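Local coordinates for protein ferredoxin (Rhodopseudomonas palustris, PDB 4LTU) that probably carries electrons between redox partners through a bound [2Fe-2S] cluster, as ferredoxins of the adrenodoxin/putidaredoxin family do, at residues T48-V53 / R101-Q106; V16-G21 / I89-E94; I4-P9 / H31-I36. One frame throughout, in Å; residues are numbered along the deposited sequence.

Contact 1: T48-V53 / R101-Q106; sequences TCHVYV and RIPERQ. Unlike the reference sequence in segment 101-106: Ile102 (reference Leu). With FES (Fe2/s2 (inorganic) cluster), chain C.
Gln106 meets the backbone of His50 with its side-chain amide. NE2 gives its hydrogen to His50 O at 3.1 Å, arriving in the carbonyl plane on a lone pair (N-H...O 151°). His50 N returns a weak bond to OE1, 2.9 Å long but bent. A bend at chi2 (-84°) carries CD back beside Thr48 O, and the amide then serves the N-H and C=O of one residue much as the main chain of a neighbouring strand would. Glutamine suits this place because its primary amide has both a donor and an acceptor. An alanine here would probably leave His50 O without this donor and open a gap beside the Thr48 carbonyl.

Further along, a real strand pairing takes over. Tyr52 and Arg101 form an antiparallel hydrogen-bonded pair: Tyr52 N reaches Arg101 O at 2.7 Å, and Arg101 N reaches Tyr52 O at 2.8 Å. The side chains of both residues lie on the same face of the sheet, and the guanidinium of Arg101 goes on to a salt bridge with Asp54. The phenol ring of Tyr52 slants across Pro103, whose CB is 3.5 Å from OH and near CZ. At the ring's edge, in its plane, a water bonds Tyr52 OH at 2.8 Å and accepts the N-H of Glu104. Proline, with no N-H to satisfy, can press its CD against His50 O at this point.

Next to His50 on the Gln106 side, Cys49 SG binds the cluster iron FE2, for which Cys87 is the other protein ligand. The chemistry is consistent with the C-terminal tail fixing the chain next to this ligand chiefly by backbone-directed hydrogen bonds, with apolar cover from proline and tyrosine.

Contact 2: V16-G21 / I89-E94; sequences VDAAIG and IKIAPE
The carbonyl oxygen of Ile91 receives the N-H of Gly21 at 2.9 Å, with the donor tilted 24° from the carbonyl plane. A second, softer approach comes from Ile20, whose CA lies 3.5 Å from Ile91 O in a CA-H...O contact; its CG2 closes in on the same oxygen at 3.4 Å. One backbone acceptor is thus covered by two consecutive residues of the turn that follows strand 13-17. Glycine suits position 21 because the backbone there has a positive phi (100°), at which a CB would be jammed against the preceding carbonyl oxygen.

Apolar contacts accompany this bond. Ile91 CD1 meets the CB of Ala18 at 3.9 Å, a place where a small methyl lets the long branch come close, while Ile91 CG2 rests near Ala19 O. At the more exposed end, Ile20 CD1 meets Pro93 CG at 4.2 Å, the two side chains crossing at about a right angle.

In the fold, Ala18 and Ile91 both pack on Ile4 of strand 3-7, and Ala18 also touches Ala27 of helix 24-29; Ile20 and Ile91 reach Pro2 as well, so the loop between strands 83-85 and 99-101 packs against the ends of strands 3-7 and 13-17, beside helix 24-29.

Contact 3: I4-P9 / H31-I36; sequences ITFIHP and HGIDSI
Two isoleucines bring their terminal methyls to the phenyl ring of Phe6, both from the same side of its plane. Ile33 brings CD1 to one corner of the ring, 3.7 Å from CD2 and nearly as close to CG and to the CB behind it, with the two side chains crossing at a slant. Ile36 brings its CD1 to 3.8 Å from Phe6 CE1, and its side chain stands at about a right angle to that of Phe6. CD2 and CE1 are opposite ring atoms, so the methyls touch diagonally opposed carbons. In Ile36 the torsion about CB-CG1 is fully extended (chi2 177°), which carries CD1 far enough from its backbone to touch the ring.

Phe6 belongs to strand 3-7 of the mixed sheet, and Ile33 to Ile36 form a type I beta turn in the loop that leaves helix 24-29. The arrangement is part of the core of a beta-grasp fold, as in other [2Fe-2S] ferredoxins of this kind. Phe6 also packs on Leu100 and on Ala28 of the helix, and Ile33 on Val16 of the next strand. A flat ring suits the place because it offers carbon to several neighbours at once, while isoleucines can reach it with a slim methyl end.

Farther along the chain, the ring of His8 approaches loosely, NE2 4.5 Å from Ile33 CG1 and CD2 4.5 Å from Ser35 OG. A water weakly links His8 NE2 with Ser35 N. At the other end, the side chain of Ile36 comes to about 4 Å, between nearest atoms, from that of the cluster ligand Cys49.

All three contacts serve one sheet, at different depths. Contacts 1 and 3 are buried and adjoin, their centres about 9 Å apart: Ile102 N probably bonds to Ile7 O, and Ile102 CD1 packs on Ser35 and His8. Contact 1 is polar and backbone-directed, beside a cluster ligand, whereas contact 3 is almost wholly hydrocarbon. Contact 2 is more exposed and lies across the chain's centre from contact 1, joining loops at the ends of strands 13-17 and 3-7 through a single hydrogen bond with modest apolar cover. Contact 2 draws on strand 13-17 and contact 3 on its sheet neighbour 3-7, the two strands being joined by a probable hydrogen bond from Val16 N to Ile4 O.

Contact 1: T48-V53 / R101-Q106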
loop_
_atom_site.group_PDB
_atom_site.type_symbol
_atom_site.label_atom_id
_atom_site.label_comp_id
_atom_site.label_asym_id
_atom_site.label_seq_id
_atom_site.Cartn_x
_atom_site.Cartn_y
_atom_site.Cartn_z
ATOM N N THR A 48 -5.377 6.774 -5.041
ATOM C CA THR A 48 -6.341 5.670 -5.019
ATOM C C THR A 48 -5.739 4.266 -4.872
ATOM O O THR A 48 -6.442 3.259 -5.083
ATOM C CB THR A 48 -7.299 5.673 -6.289
ATOM O OG1 THR A 48 -6.572 5.279 -7.456
ATOM C CG2 THR A 48 -7.979 7.063 -6.537
ATOM N N CYS A 49 -4.443 4.202 -4.550
ATOM C CA CYS A 49 -3.783 2.969 -4.107
ATOM C C CYS A 49 -3.400 3.060 -2.611
ATOM O O CYS A 49 -2.436 2.411 -2.183
ATOM C CB CYS A 49 -2.504 2.730 -4.917
ATOM S SG CYS A 49 -1.207 3.982 -4.670
ATOM N N HIS A 50 -4.135 3.884 -1.860
ATOM C CA HIS A 50 -3.918 4.200 -0.430
ATOM C C HIS A 50 -3.789 2.939 0.425
ATOM O O HIS A 50 -4.537 1.997 0.228
ATOM C CB HIS A 50 -5.158 5.005 0.046
ATOM C CG HIS A 50 -5.048 5.613 1.412
ATOM N ND1 HIS A 50 -3.850 5.768 2.087
ATOM C CD2 HIS A 50 -5.997 6.191 2.194
ATOM C CE1 HIS A 50 -4.066 6.401 3.231
ATOM N NE2 HIS A 50 -5.357 6.686 3.306
ATOM N N VAL A 51 -2.827 2.903 1.341
ATOM C CA VAL A 51 -2.810 1.854 2.368
ATOM C C VAL A 51 -2.345 2.410 3.703
ATOM O O VAL A 51 -1.693 3.446 3.748
ATOM C CB VAL A 51 -1.902 0.648 2.015
ATOM C CG1 VAL A 51 -2.502 -0.219 0.902
ATOM C CG2 VAL A 51 -0.480 1.087 1.698
ATOM N N TYR A 52 -2.672 1.712 4.791
ATOM C CA TYR A 52 -2.035 1.961 6.095
ATOM C C TYR A 52 -1.017 0.868 6.407
ATOM O O TYR A 52 -1.340 -0.313 6.496
ATOM C CB TYR A 52 -3.052 2.079 7.235
ATOM C CG TYR A 52 -4.397 2.769 6.915
ATOM C CD1 TYR A 52 -4.452 4.083 6.451
ATOM C CD2 TYR A 52 -5.607 2.110 7.157
ATOM C CE1 TYR A 52 -5.680 4.720 6.178
ATOM C CE2 TYR A 52 -6.843 2.732 6.905
ATOM C CZ TYR A 52 -6.865 4.044 6.420
ATOM O OH TYR A 52 -8.088 4.651 6.172
ATOM N N VAL A 53 0.236 1.269 6.537
ATOM C CA VAL A 53 1.284 0.368 6.941
ATOM C C VAL A 53 1.099 0.053 8.438
ATOM O O VAL A 53 0.688 0.931 9.232
ATOM C CB VAL A 53 2.642 1.007 6.696
ATOM C CG1 VAL A 53 3.751 0.033 7.007
ATOM C CG2 VAL A 53 2.732 1.475 5.226
ATOM N N ARG A 101 -2.882 -2.566 5.745
ATOM C CA ARG A 101 -4.323 -2.532 5.875
ATOM C C ARG A 101 -4.845 -1.533 4.867
ATOM O O ARG A 101 -4.231 -0.479 4.630
ATOM C CB ARG A 101 -4.733 -2.198 7.313
ATOM C CG ARG A 101 -4.106 -3.220 8.315
ATOM C CD ARG A 101 -4.711 -3.183 9.712
ATOM N NE ARG A 101 -3.876 -2.402 10.609
ATOM C CZ ARG A 101 -3.304 -2.879 11.706
ATOM N NH1 ARG A 101 -3.509 -4.147 12.074
ATOM N NH2 ARG A 101 -2.551 -2.072 12.447
ATOM N N ILE A 102 -5.981 -1.883 4.281
ATOM C CA ILE A 102 -6.583 -1.147 3.204
ATOM C C ILE A 102 -7.785 -0.350 3.721
ATOM O O ILE A 102 -8.537 -0.833 4.574
ATOM C CB ILE A 102 -6.948 -2.059 1.998
ATOM C CG1 ILE A 102 -7.459 -3.414 2.435
ATOM C CG2 ILE A 102 -5.712 -2.314 1.088
ATOM C CD1 ILE A 102 -7.522 -4.437 1.263
ATOM N N PRO A 103 -7.944 0.894 3.219
ATOM C CA PRO A 103 -8.933 1.803 3.717
ATOM C C PRO A 103 -10.330 1.440 3.263
ATOM O O PRO A 103 -10.507 0.708 2.296
ATOM C CB PRO A 103 -8.507 3.130 3.091
ATOM C CG PRO A 103 -7.939 2.753 1.826
ATOM C CD PRO A 103 -7.142 1.526 2.163
ATOM N N GLU A 104 -11.310 1.962 3.988
ATOM C CA GLU A 104 -12.731 1.791 3.678
ATOM C C GLU A 104 -13.056 2.108 2.202
ATOM O O GLU A 104 -13.917 1.473 1.592
ATOM C CB GLU A 104 -13.531 2.673 4.626
ATOM C CG GLU A 104 -15.025 2.458 4.616
ATOM C CD GLU A 104 -15.752 3.532 5.418
ATOM O OE1 GLU A 104 -16.377 3.169 6.449
ATOM O OE2 GLU A 104 -15.680 4.733 5.021
ATOM N N ARG A 105 -12.368 3.091 1.640
ATOM C CA ARG A 105 -12.478 3.370 0.201
ATOM C C ARG A 105 -11.243 4.051 -0.390
ATOM O O ARG A 105 -10.457 4.652 0.310
ATOM C CB ARG A 105 -13.722 4.215 -0.105
ATOM C CG ARG A 105 -13.753 5.498 0.637
ATOM C CD ARG A 105 -14.596 6.478 -0.105
ATOM N NE ARG A 105 -15.954 6.556 0.405
ATOM C CZ ARG A 105 -16.642 7.695 0.456
ATOM N NH1 ARG A 105 -16.072 8.834 0.044
ATOM N NH2 ARG A 105 -17.888 7.707 0.931
ATOM N N GLN A 106 -11.128 3.959 -1.705
ATOM C CA GLN A 106 -10.036 4.521 -2.476
ATOM C C GLN A 106 -10.588 5.642 -3.341
ATOM O O GLN A 106 -9.888 6.575 -3.672
ATOM C CB GLN A 106 -9.453 3.431 -3.376
ATOM C CG GLN A 106 -8.929 2.225 -2.625
ATOM C CD GLN A 106 -7.502 2.414 -2.102
ATOM O OE1 GLN A 106 -6.951 3.526 -2.116
ATOM N NE2 GLN A 106 -6.903 1.329 -1.641
HETATM FE FE1 FES C . -1.853 6.245 -8.716
HETATM FE FE2 FES C . -0.408 4.665 -6.693
HETATM S S1 FES C . -0.512 6.821 -7.118
HETATM S S2 FES C . -1.813 4.089 -8.238
HETATM O O HOH W 1 -10.608 3.411 6.462
#

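Contact 2: V16-G21 / I89-E94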
loop_
_atom_site.group_PDB
_atom_site.type_symbol
_atom_site.label_atom_id
_atom_site.label_comp_id
_atom_site.label_asym_id
_atom_site.label_seq_id
_atom_site.Cartn_x
_atom_site.Cartn_y
_atom_site.Cartn_z
ATOM N N VAL A 16 -0.276 -12.406 -0.069
ATOM C CA VAL A 16 0.041 -12.339 -1.498
ATOM C C VAL A 16 1.528 -12.482 -1.698
ATOM O O VAL A 16 2.335 -11.875 -0.985
ATOM C CB VAL A 16 -0.498 -11.030 -2.180
ATOM C CG1 VAL A 16 -1.922 -10.683 -1.690
ATOM C CG2 VAL A 16 0.420 -9.863 -1.957
ATOM N N ASP A 17 1.901 -13.288 -2.674
ATOM C CA ASP A 17 3.289 -13.336 -3.098
ATOM C C ASP A 17 3.693 -12.028 -3.776
ATOM O O ASP A 17 2.870 -11.316 -4.367
ATOM C CB ASP A 17 3.499 -14.518 -4.029
ATOM C CG ASP A 17 2.977 -15.813 -3.427
ATOM O OD1 ASP A 17 3.801 -16.681 -3.113
ATOM O OD2 ASP A 17 1.741 -15.953 -3.247
ATOM N N ALA A 18 4.969 -11.715 -3.660
ATOM C CA ALA A 18 5.527 -10.570 -4.299
ATOM C C ALA A 18 6.993 -10.872 -4.517
ATOM O O ALA A 18 7.659 -11.435 -3.652
ATOM C CB ALA A 18 5.350 -9.325 -3.432
ATOM N N ALA A 19 7.488 -10.524 -5.692
ATOM C CA ALA A 19 8.903 -10.671 -5.962
ATOM C C ALA A 19 9.549 -9.423 -5.392
ATOM O O ALA A 19 8.853 -8.453 -5.077
ATOM C CB ALA A 19 9.131 -10.769 -7.469
ATOM N N ILE A 20 10.868 -9.451 -5.244
ATOM C CA ILE A 20 11.623 -8.291 -4.888
ATOM C C ILE A 20 11.457 -7.300 -6.053
ATOM O O ILE A 20 11.564 -7.686 -7.226
ATOM C CB ILE A 20 13.106 -8.659 -4.668
ATOM C CG1 ILE A 20 13.216 -9.794 -3.642
ATOM C CG2 ILE A 20 13.900 -7.450 -4.182
ATOM C CD1 ILE A 20 14.638 -10.327 -3.424
ATOM N N GLY A 21 11.131 -6.049 -5.720
ATOM C CA GLY A 21 10.956 -5.004 -6.729
ATOM C C GLY A 21 9.524 -4.672 -7.115
ATOM O O GLY A 21 9.252 -3.553 -7.559
ATOM N N ILE A 89 5.604 1.646 -2.557
ATOM C CA ILE A 89 6.310 0.723 -1.673
ATOM C C ILE A 89 6.951 -0.409 -2.501
ATOM O O ILE A 89 6.250 -1.205 -3.145
ATOM C CB ILE A 89 5.367 0.137 -0.602
ATOM C CG1 ILE A 89 4.924 1.237 0.385
ATOM C CG2 ILE A 89 6.042 -1.015 0.115
ATOM C CD1 ILE A 89 3.661 0.929 1.200
ATOM N N LYS A 90 8.276 -0.452 -2.481
ATOM C CA LYS A 90 9.036 -1.455 -3.182
ATOM C C LYS A 90 9.425 -2.556 -2.198
ATOM O O LYS A 90 9.922 -2.283 -1.091
ATOM C CB LYS A 90 10.273 -0.825 -3.852
ATOM C CG LYS A 90 9.949 0.105 -5.069
ATOM C CD LYS A 90 10.902 1.337 -5.112
ATOM C CE LYS A 90 11.186 1.871 -6.548
ATOM N NZ LYS A 90 12.209 2.984 -6.562
ATOM N N ILE A 91 9.174 -3.800 -2.605
ATOM C CA ILE A 91 9.452 -4.960 -1.771
ATOM C C ILE A 91 10.905 -5.414 -1.867
ATOM O O ILE A 91 11.510 -5.416 -2.947
ATOM C CB ILE A 91 8.426 -6.081 -2.002
ATOM C CG1 ILE A 91 7.128 -5.665 -1.324
ATOM C CG2 ILE A 91 8.888 -7.423 -1.369
ATOM C CD1 ILE A 91 5.964 -5.661 -2.243
ATOM N N ALA A 92 11.453 -5.738 -0.698
ATOM C CA ALA A 92 12.833 -6.187 -0.527
ATOM C C ALA A 92 12.827 -7.284 0.538
ATOM O O ALA A 92 11.848 -7.421 1.282
ATOM C CB ALA A 92 13.723 -5.015 -0.085
ATOM N N PRO A 93 13.909 -8.080 0.616
ATOM C CA PRO A 93 13.910 -9.216 1.551
ATOM C C PRO A 93 13.404 -8.822 2.941
ATOM O O PRO A 93 12.575 -9.526 3.533
ATOM C CB PRO A 93 15.400 -9.607 1.627
ATOM C CG PRO A 93 15.985 -9.106 0.341
ATOM C CD PRO A 93 15.218 -7.891 -0.045
ATOM N N GLU A 94 13.891 -7.680 3.427
ATOM C CA GLU A 94 13.597 -7.152 4.747
ATOM C C GLU A 94 12.115 -6.843 4.957
ATOM O O GLU A 94 11.672 -6.680 6.104
ATOM C CB GLU A 94 14.419 -5.887 5.004
ATOM C CG GLU A 94 15.795 -5.852 4.307
ATOM C CD GLU A 94 15.779 -5.128 2.948
ATOM O OE1 GLU A 94 14.984 -4.174 2.781
ATOM O OE2 GLU A 94 16.584 -5.494 2.059
#

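Contact 3: I4-P9 / H31-I36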
loop_
_atom_site.group_PDB
_atom_site.type_symbol
_atom_site.label_atom_id
_atom_site.label_comp_id
_atom_site.label_asym_id
_atom_site.label_seq_id
_atom_site.Cartn_x
_atom_site.Cartn_y
_atom_site.Cartn_z
ATOM N N ILE A 4 3.514 -10.461 1.431
ATOM C CA ILE A 4 2.886 -9.305 2.022
ATOM C C ILE A 4 1.577 -9.761 2.585
ATOM O O ILE A 4 0.826 -10.465 1.926
ATOM C CB ILE A 4 2.530 -8.200 0.980
ATOM C CG1 ILE A 4 3.734 -7.775 0.147
ATOM C CG2 ILE A 4 1.931 -6.975 1.676
ATOM C CD1 ILE A 4 3.307 -7.049 -1.107
ATOM N N THR A 5 1.281 -9.312 3.794
ATOM C CA THR A 5 -0.029 -9.543 4.402
ATOM C C THR A 5 -0.927 -8.318 4.191
ATOM O O THR A 5 -0.549 -7.210 4.576
ATOM C CB THR A 5 0.149 -9.820 5.904
ATOM O OG1 THR A 5 1.254 -10.728 6.083
ATOM C CG2 THR A 5 -1.088 -10.402 6.493
ATOM N N PHE A 6 -2.099 -8.512 3.572
ATOM C CA PHE A 6 -3.086 -7.440 3.423
ATOM C C PHE A 6 -4.296 -7.665 4.342
ATOM O O PHE A 6 -4.815 -8.786 4.409
ATOM C CB PHE A 6 -3.599 -7.339 1.983
ATOM C CG PHE A 6 -2.691 -6.572 1.040
ATOM C CD1 PHE A 6 -2.840 -5.191 0.870
ATOM C CD2 PHE A 6 -1.728 -7.238 0.288
ATOM C CE1 PHE A 6 -2.014 -4.479 -0.028
ATOM C CE2 PHE A 6 -0.896 -6.540 -0.605
ATOM C CZ PHE A 6 -1.038 -5.162 -0.765
ATOM N N ILE A 7 -4.754 -6.606 5.018
ATOM C CA ILE A 7 -5.951 -6.695 5.876
ATOM C C ILE A 7 -7.076 -5.760 5.423
ATOM O O ILE A 7 -6.883 -4.556 5.296
ATOM C CB ILE A 7 -5.598 -6.455 7.363
ATOM C CG1 ILE A 7 -4.737 -7.605 7.867
ATOM C CG2 ILE A 7 -6.869 -6.261 8.229
ATOM C CD1 ILE A 7 -3.644 -7.157 8.771
ATOM N N HIS A 8 -8.239 -6.346 5.163
ATOM C CA HIS A 8 -9.443 -5.619 4.737
ATOM C C HIS A 8 -10.070 -4.883 5.903
ATOM O O HIS A 8 -9.820 -5.236 7.065
ATOM C CB HIS A 8 -10.444 -6.576 4.074
ATOM C CG HIS A 8 -9.928 -7.171 2.795
ATOM N ND1 HIS A 8 -9.061 -8.242 2.774
ATOM C CD2 HIS A 8 -10.106 -6.805 1.501
ATOM C CE1 HIS A 8 -8.737 -8.518 1.523
ATOM N NE2 HIS A 8 -9.366 -7.669 0.730
ATOM N N PRO A 9 -10.855 -3.839 5.616
ATOM C CA PRO A 9 -11.589 -3.117 6.657
ATOM C C PRO A 9 -12.226 -4.061 7.685
ATOM O O PRO A 9 -12.227 -3.756 8.901
ATOM C CB PRO A 9 -12.695 -2.384 5.873
ATOM C CG PRO A 9 -12.462 -2.677 4.430
ATOM C CD PRO A 9 -11.088 -3.255 4.283
ATOM N N HIS A 31 -2.723 -10.742 -7.595
ATOM C CA HIS A 31 -3.130 -11.858 -6.775
ATOM C C HIS A 31 -4.459 -11.522 -6.128
ATOM O O HIS A 31 -4.585 -11.655 -4.925
ATOM C CB HIS A 31 -2.088 -12.162 -5.670
ATOM C CG HIS A 31 -0.699 -12.375 -6.166
ATOM N ND1 HIS A 31 0.152 -11.329 -6.462
ATOM C CD2 HIS A 31 0.001 -13.512 -6.408
ATOM C CE1 HIS A 31 1.322 -11.814 -6.856
ATOM N NE2 HIS A 31 1.255 -13.133 -6.836
ATOM N N GLY A 32 -5.421 -11.033 -6.912
ATOM C CA GLY A 32 -6.824 -10.948 -6.501
ATOM C C GLY A 32 -7.406 -9.884 -5.578
ATOM O O GLY A 32 -8.592 -9.981 -5.217
ATOM N N ILE A 33 -6.610 -8.883 -5.201
ATOM C CA ILE A 33 -7.061 -7.796 -4.294
ATOM C C ILE A 33 -7.630 -6.574 -5.041
ATOM O O ILE A 33 -6.948 -5.551 -5.239
ATOM C CB ILE A 33 -5.966 -7.441 -3.225
ATOM C CG1 ILE A 33 -6.009 -8.479 -2.093
ATOM C CG2 ILE A 33 -6.182 -6.065 -2.602
ATOM C CD1 ILE A 33 -4.705 -8.741 -1.413
ATOM N N ASP A 34 -8.909 -6.696 -5.402
ATOM C CA ASP A 34 -9.658 -5.727 -6.213
ATOM C C ASP A 34 -9.865 -4.333 -5.615
ATOM O O ASP A 34 -9.933 -3.336 -6.351
ATOM C CB ASP A 34 -11.028 -6.331 -6.610
ATOM C CG ASP A 34 -10.915 -7.375 -7.732
ATOM O OD1 ASP A 34 -9.977 -7.281 -8.553
ATOM O OD2 ASP A 34 -11.771 -8.288 -7.802
ATOM N N SER A 35 -9.962 -4.250 -4.291
ATOM C CA SER A 35 -10.259 -2.976 -3.630
ATOM C C SER A 35 -9.306 -1.809 -3.951
ATOM O O SER A 35 -9.701 -0.628 -3.838
ATOM C CB SER A 35 -10.298 -3.181 -2.123
ATOM O OG SER A 35 -9.125 -3.839 -1.697
ATOM N N ILE A 36 -8.055 -2.135 -4.286
ATOM C CA ILE A 36 -7.038 -1.137 -4.606
ATOM C C ILE A 36 -7.279 -0.643 -6.020
ATOM O O ILE A 36 -6.960 -1.328 -6.991
ATOM C CB ILE A 36 -5.616 -1.716 -4.477
ATOM C CG1 ILE A 36 -5.226 -1.808 -2.992
ATOM C CG2 ILE A 36 -4.593 -0.895 -5.347
ATOM C CD1 ILE A 36 -3.841 -2.447 -2.727
HETATM O O HOH W 2 -10.789 -6.971 -2.323
#